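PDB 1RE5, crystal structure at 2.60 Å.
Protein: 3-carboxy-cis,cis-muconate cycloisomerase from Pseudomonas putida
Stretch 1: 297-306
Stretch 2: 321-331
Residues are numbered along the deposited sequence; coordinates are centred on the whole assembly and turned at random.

Stretch 1 297-306: RVPGLLSTLF
Stretch 2 (321-331) HAEWETLPDIC

Two helical segments of one chain, 297-306 and 321-331, pack with their N-to-C directions 148° apart, roughly antiparallel; their axes approach to 9.5 Å and together they bury 461 Å². Both lie within longer helices and both are kinked, the first where the N atoms of Pro299 and Gly300 lack a bond to the preceding turn, the second likewise at Glu325 and Pro328. CA atoms pair at 6.2 Å in each of three places, Leu305 with Glu323, Leu301 with Thr326 and Val298 with Ile330, so the register descends stretch 1 as stretch 2 ascends. No hydrogen bond crosses; the contact is van der Waals packing, mostly between side chains, with some backbone atoms taking part. Along stretch 2, Ala322 points toward the partner, its CB 4.5 Å from Thr304 CG2. Glu323 (chi1 m, chi2 t) meets Leu305 CD2 with its CA at 4.0 Å and its CB at 4.1 Å; its carboxylate oxygens are hydrogen-bonded elsewhere in the structure. Thr326, chi1 -55°, points toward stretch 1. Its OG1 donates to Ala322 O at 2.8 Å, satisfying the hydroxyl within its own helix, and its methyl CG2 sits 3.3 Å from Leu301 O; Thr304 CG2 comes within 3.9 Å of Thr326 OG1. Leu327 (chi1 -134°, between wells; chi2 t) points away, and the contact is closed by Leu305, whose end comes nearer and brings CD1 to 4.0 Å from Leu327 CG. Leu305 (m, t) is thus a knob seated among Glu323, Thr326, Leu327 and Ile330. Asp329 (chi1 -84°) points toward the partner and contributes its CB, 4.0 Å from Leu301 CD1. Ile330 (m, t) leaves its backbone sideways, but its end swings inward: CG1 lies 3.6 Å from Leu301 CB, CD1 lies 3.5 Å from Leu302 CD1 and 3.7 Å from Leu305 CD1, and CG2 lies 4.4 Å from Val298 CG1. Four apolar residues of stretch 1 therefore converge on this one isoleucine.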

# COMPACT_ATOMS: atom_id res chain seq x y z
N ARG D 297 -1.54 -0.79 10.06
CA ARG D 297 -0.24 -0.23 9.69
C ARG D 297 0.67 -1.12 8.87
O ARG D 297 1.32 -0.66 7.94
CB ARG D 297 0.54 0.16 10.95
CG ARG D 297 -0.09 1.27 11.75
CD ARG D 297 0.72 2.50 11.58
NE ARG D 297 1.94 2.47 12.37
CZ ARG D 297 3.13 2.82 11.91
NH1 ARG D 297 3.28 3.22 10.64
NH2 ARG D 297 4.17 2.82 12.74
N VAL D 298 0.72 -2.39 9.24
CA VAL D 298 1.62 -3.34 8.58
C VAL D 298 1.48 -3.51 7.08
O VAL D 298 2.49 -3.54 6.38
CB VAL D 298 1.54 -4.73 9.29
CG1 VAL D 298 2.37 -5.77 8.54
CG2 VAL D 298 2.05 -4.60 10.73
N PRO D 299 0.24 -3.61 6.54
CA PRO D 299 0.11 -3.78 5.08
C PRO D 299 0.93 -2.76 4.26
O PRO D 299 1.57 -3.11 3.27
CB PRO D 299 -1.39 -3.68 4.83
CG PRO D 299 -2.00 -4.13 6.13
CD PRO D 299 -1.09 -3.49 7.18
N GLY D 300 0.90 -1.51 4.67
CA GLY D 300 1.66 -0.50 3.96
C GLY D 300 3.16 -0.71 4.08
O GLY D 300 3.90 -0.56 3.10
N LEU D 301 3.63 -1.07 5.27
CA LEU D 301 5.05 -1.31 5.47
C LEU D 301 5.51 -2.51 4.66
O LEU D 301 6.62 -2.54 4.13
CB LEU D 301 5.36 -1.51 6.95
CG LEU D 301 5.06 -0.24 7.74
CD1 LEU D 301 5.21 -0.49 9.22
CD2 LEU D 301 6.00 0.87 7.25
N LEU D 302 4.63 -3.50 4.55
CA LEU D 302 4.95 -4.69 3.78
C LEU D 302 5.07 -4.41 2.29
O LEU D 302 5.97 -4.94 1.62
CB LEU D 302 3.85 -5.71 3.96
CG LEU D 302 4.38 -6.95 4.62
CD1 LEU D 302 4.76 -6.60 6.04
CD2 LEU D 302 3.32 -8.03 4.56
N SER D 303 4.15 -3.60 1.77
CA SER D 303 4.17 -3.31 0.35
C SER D 303 5.44 -2.55 0.02
O SER D 303 5.94 -2.66 -1.10
CB SER D 303 2.92 -2.53 -0.07
OG SER D 303 2.84 -1.29 0.58
N THR D 304 5.99 -1.83 1.00
CA THR D 304 7.23 -1.10 0.74
C THR D 304 8.35 -2.10 0.43
O THR D 304 9.11 -1.91 -0.53
CB THR D 304 7.67 -0.23 1.94
OG1 THR D 304 6.75 0.86 2.11
CG2 THR D 304 9.07 0.34 1.69
N LEU D 305 8.44 -3.16 1.22
CA LEU D 305 9.47 -4.14 0.96
C LEU D 305 9.22 -4.80 -0.39
O LEU D 305 10.17 -5.07 -1.14
CB LEU D 305 9.48 -5.17 2.08
CG LEU D 305 9.94 -4.57 3.42
CD1 LEU D 305 9.93 -5.63 4.50
CD2 LEU D 305 11.34 -3.99 3.28
N PHE D 306 7.96 -5.04 -0.75
CA PHE D 306 7.71 -5.63 -2.06
C PHE D 306 8.15 -4.64 -3.13
O PHE D 306 8.85 -4.99 -4.08
CB PHE D 306 6.22 -5.95 -2.25
CG PHE D 306 5.81 -7.29 -1.71
CD1 PHE D 306 5.17 -7.39 -0.49
CD2 PHE D 306 6.09 -8.46 -2.43
CE1 PHE D 306 4.81 -8.64 0.02
CE2 PHE D 306 5.74 -9.71 -1.93
CZ PHE D 306 5.10 -9.80 -0.70
N HIS D 321 18.01 1.30 0.42
CA HIS D 321 17.92 2.18 1.58
C HIS D 321 16.52 2.11 2.18
O HIS D 321 16.37 2.20 3.39
CB HIS D 321 18.23 3.62 1.18
CG HIS D 321 19.65 3.85 0.76
ND1 HIS D 321 20.19 3.30 -0.38
CD2 HIS D 321 20.63 4.60 1.32
CE1 HIS D 321 21.45 3.71 -0.51
NE2 HIS D 321 21.74 4.50 0.51
N ALA D 322 15.50 1.95 1.34
CA ALA D 322 14.12 1.87 1.81
C ALA D 322 13.85 0.70 2.77
O ALA D 322 12.90 0.74 3.54
CB ALA D 322 13.18 1.77 0.62
N GLU D 323 14.66 -0.36 2.72
CA GLU D 323 14.44 -1.50 3.61
C GLU D 323 14.89 -1.23 5.03
O GLU D 323 14.25 -1.65 5.98
CB GLU D 323 15.23 -2.73 3.13
CG GLU D 323 15.19 -3.03 1.65
CD GLU D 323 16.06 -4.23 1.29
OE1 GLU D 323 16.86 -4.65 2.15
OE2 GLU D 323 15.96 -4.74 0.16
N TRP D 324 16.00 -0.52 5.18
CA TRP D 324 16.61 -0.27 6.49
C TRP D 324 15.73 -0.06 7.72
O TRP D 324 15.87 -0.77 8.72
CB TRP D 324 17.64 0.87 6.37
CG TRP D 324 18.73 0.56 5.37
CD1 TRP D 324 18.90 -0.60 4.65
CD2 TRP D 324 19.75 1.46 4.92
NE1 TRP D 324 19.96 -0.47 3.78
CE2 TRP D 324 20.50 0.78 3.93
CE3 TRP D 324 20.11 2.78 5.25
CZ2 TRP D 324 21.58 1.38 3.27
CZ3 TRP D 324 21.19 3.36 4.60
CH2 TRP D 324 21.91 2.66 3.62
N GLU D 325 14.82 0.90 7.66
CA GLU D 325 13.97 1.15 8.82
C GLU D 325 12.64 0.43 8.73
O GLU D 325 12.00 0.18 9.74
CB GLU D 325 13.74 2.65 8.97
CG GLU D 325 15.04 3.45 9.11
CD GLU D 325 15.80 3.12 10.39
OE1 GLU D 325 16.01 1.91 10.68
OE2 GLU D 325 16.19 4.07 11.10
N THR D 326 12.23 0.07 7.52
CA THR D 326 10.95 -0.59 7.32
C THR D 326 10.82 -1.97 7.96
O THR D 326 9.83 -2.25 8.63
CB THR D 326 10.64 -0.71 5.81
OG1 THR D 326 10.71 0.59 5.23
CG2 THR D 326 9.25 -1.30 5.59
N LEU D 327 11.81 -2.84 7.75
CA LEU D 327 11.74 -4.18 8.31
C LEU D 327 11.70 -4.12 9.83
O LEU D 327 10.93 -4.86 10.47
CB LEU D 327 12.92 -5.03 7.84
CG LEU D 327 12.62 -6.44 7.35
CD1 LEU D 327 13.92 -7.16 7.04
CD2 LEU D 327 11.85 -7.22 8.39
N PRO D 328 12.52 -3.26 10.44
CA PRO D 328 12.46 -3.21 11.90
C PRO D 328 11.08 -2.75 12.38
O PRO D 328 10.52 -3.31 13.32
CB PRO D 328 13.58 -2.24 12.26
CG PRO D 328 14.58 -2.49 11.17
CD PRO D 328 13.70 -2.52 9.95
N ASP D 329 10.52 -1.74 11.73
CA ASP D 329 9.21 -1.27 12.15
C ASP D 329 8.19 -2.40 12.15
O ASP D 329 7.39 -2.52 13.08
CB ASP D 329 8.70 -0.16 11.23
CG ASP D 329 9.23 1.20 11.63
OD1 ASP D 329 8.80 2.21 11.01
OD2 ASP D 329 10.07 1.26 12.56
N ILE D 330 8.22 -3.23 11.11
CA ILE D 330 7.28 -4.34 11.01
C ILE D 330 7.44 -5.27 12.21
O ILE D 330 6.46 -5.61 12.87
CB ILE D 330 7.49 -5.12 9.71
CG1 ILE D 330 7.18 -4.23 8.51
CG2 ILE D 330 6.59 -6.34 9.69
CD1 ILE D 330 7.52 -4.83 7.17
N CYS D 331 8.68 -5.66 12.50
CA CYS D 331 8.97 -6.54 13.63
C CYS D 331 8.48 -5.97 14.95
O CYS D 331 7.89 -6.68 15.78
CB CYS D 331 10.47 -6.80 13.71
SG CYS D 331 11.06 -7.89 12.40